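D-alanyl-D-alanine carboxypeptidase DacD (PDB 5FSR) removes the terminal D-alanine from cell-wall peptidoglycan precursors as a serine DD-carboxypeptidase that also binds penicillin. Local coordinates at residues R76-S80 and H81-P85. Sequence-based numbering, arbitrary orientation.
Sequences RAIDS and HRITP
Just past helix 66-79, His-81 is the first residue to leave helical backbone angles, with phi 74°, and the chain folds back on the last turn through the two bonds that define a Schellman motif: His-81 N to Ile-78 O at 3.1 Å and a weak one from Arg-82 N to Ala-77 O. Ile-83 N adds a nearly straight hydrogen bond of 3.3 Å to the same Ala-77 O. A water bridges the carbonyl oxygens of Ile-78 and Ile-83, adding a water-mediated link between the departing loop and the helix. Ile-83 CG1 lies between its backbone N and carbonyl carbon (chi1 62°), and from there it presses on Ala-77 CB at 3.6 Å and meets Ile-78 CG1 obliquely at 3.9 Å. The other branch of Ile-78, CG2, rests against the ring carbon CD of Pro-85. The Arg-82 chain bends at chi3 and lays one guanidinium face over Ala-77 CA and Ser-80 OG, with NH2 3.4 Å from Ala-77 CB. Ser-80 OG itself donates to Arg-76 O (2.9 Å), in the carbonyl plane and on a lone pair, and Ser-80 N binds the same oxygen, giving it two donors. Beyond the turn, Ile-83 packs on Tyr-141 and Ile-142 of helix 132-143, and Arg-82 on Met-152 and Tyr-156 of helix 146-159. This is a Schellman motif, with apolar contact between Ala-77 and Ile-83 across the turn, closing the C-terminal end of helix 66-79, whose first turn holds Lys-67, the probable proton acceptor.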
loop_
_atom_site.group_PDB
_atom_site.type_symbol
_atom_site.label_atom_id
_atom_site.label_comp_id
_atom_site.label_asym_id
_atom_site.label_seq_id
_atom_site.Cartn_x
_atom_site.Cartn_y
_atom_site.Cartn_z
ATOM N N ARG A 76 -7.817 9.796 -5.298
ATOM C CA ARG A 76 -9.262 9.621 -5.587
ATOM C C ARG A 76 -9.902 10.933 -5.990
ATOM O O ARG A 76 -10.833 10.947 -6.784
ATOM C CB ARG A 76 -10.016 9.049 -4.382
ATOM C CG ARG A 76 -9.555 7.669 -3.896
ATOM C CD ARG A 76 -9.940 6.575 -4.868
ATOM N NE ARG A 76 -8.914 6.407 -5.903
ATOM C CZ ARG A 76 -9.044 5.630 -6.968
ATOM N NH1 ARG A 76 -10.182 4.965 -7.190
ATOM N NH2 ARG A 76 -8.051 5.535 -7.834
ATOM N N ALA A 77 -9.375 12.053 -5.460
ATOM C CA ALA A 77 -9.810 13.380 -5.903
ATOM C C ALA A 77 -9.453 13.631 -7.356
ATOM O O ALA A 77 -10.247 14.166 -8.093
ATOM C CB ALA A 77 -9.250 14.458 -4.993
ATOM N N ILE A 78 -8.280 13.179 -7.792
ATOM C CA ILE A 78 -7.905 13.262 -9.231
ATOM C C ILE A 78 -8.750 12.322 -10.119
ATOM O O ILE A 78 -9.181 12.677 -11.201
ATOM C CB ILE A 78 -6.412 12.946 -9.446
ATOM C CG1 ILE A 78 -5.557 13.957 -8.662
ATOM C CG2 ILE A 78 -6.052 13.016 -10.929
ATOM C CD1 ILE A 78 -4.107 13.581 -8.482
ATOM N N ASP A 79 -8.974 11.108 -9.629
ATOM C CA ASP A 79 -9.652 10.071 -10.382
ATOM C C ASP A 79 -11.132 10.424 -10.701
ATOM O O ASP A 79 -11.613 10.115 -11.785
ATOM C CB ASP A 79 -9.525 8.768 -9.606
ATOM C CG ASP A 79 -10.222 7.632 -10.281
ATOM O OD1 ASP A 79 -9.664 7.041 -11.234
ATOM O OD2 ASP A 79 -11.345 7.367 -9.850
ATOM N N SER A 80 -11.810 11.104 -9.770
ATOM C CA SER A 80 -13.187 11.625 -9.961
ATOM C C SER A 80 -13.293 13.043 -10.610
ATOM O O SER A 80 -14.399 13.566 -10.771
ATOM C CB SER A 80 -13.874 11.678 -8.594
ATOM O OG SER A 80 -13.139 12.507 -7.692
ATOM N N HIS A 81 -12.149 13.653 -10.947
ATOM C CA HIS A 81 -12.049 14.906 -11.730
ATOM C C HIS A 81 -12.435 16.155 -10.925
ATOM O O HIS A 81 -12.658 17.210 -11.494
ATOM C CB HIS A 81 -12.875 14.841 -13.029
ATOM C CG HIS A 81 -12.622 13.619 -13.859
ATOM N ND1 HIS A 81 -11.579 13.533 -14.758
ATOM C CD2 HIS A 81 -13.301 12.455 -13.963
ATOM C CE1 HIS A 81 -11.615 12.368 -15.371
ATOM N NE2 HIS A 81 -12.650 11.695 -14.906
ATOM N N ARG A 82 -12.499 16.005 -9.603
ATOM C CA ARG A 82 -12.764 17.096 -8.674
ATOM C C ARG A 82 -11.521 17.996 -8.585
ATOM O O ARG A 82 -11.662 19.210 -8.405
ATOM C CB ARG A 82 -13.125 16.544 -7.274
ATOM C CG ARG A 82 -14.441 15.755 -7.216
ATOM C CD ARG A 82 -14.877 15.317 -5.788
ATOM N NE ARG A 82 -13.760 14.971 -4.883
ATOM C CZ ARG A 82 -13.339 13.746 -4.510
ATOM N NH1 ARG A 82 -13.930 12.631 -4.938
ATOM N NH2 ARG A 82 -12.287 13.631 -3.667
ATOM N N ILE A 83 -10.325 17.387 -8.680
ATOM C CA ILE A 83 -9.064 18.113 -8.925
ATOM C C ILE A 83 -8.277 17.510 -10.100
ATOM O O ILE A 83 -8.682 16.504 -10.685
ATOM C CB ILE A 83 -8.167 18.230 -7.654
ATOM C CG1 ILE A 83 -7.729 16.849 -7.141
ATOM C CG2 ILE A 83 -8.879 19.044 -6.567
ATOM C CD1 ILE A 83 -6.632 16.905 -6.081
ATOM N N THR A 84 -7.166 18.163 -10.431
ATOM C CA THR A 84 -6.270 17.812 -11.537
ATOM C C THR A 84 -4.874 18.054 -10.974
ATOM O O THR A 84 -4.754 18.884 -10.082
ATOM C CB THR A 84 -6.584 18.714 -12.759
ATOM O OG1 THR A 84 -7.458 18.023 -13.669
ATOM C CG2 THR A 84 -5.356 19.173 -13.512
ATOM N N PRO A 85 -3.840 17.297 -11.437
ATOM C CA PRO A 85 -2.494 17.488 -10.869
ATOM C C PRO A 85 -1.843 18.831 -11.245
ATOM O O PRO A 85 -0.933 19.305 -10.543
ATOM C CB PRO A 85 -1.681 16.297 -11.419
ATOM C CG PRO A 85 -2.656 15.358 -12.037
ATOM C CD PRO A 85 -3.892 16.130 -12.354
HETATM O O HOH W 1 -8.731 14.862 -12.935
#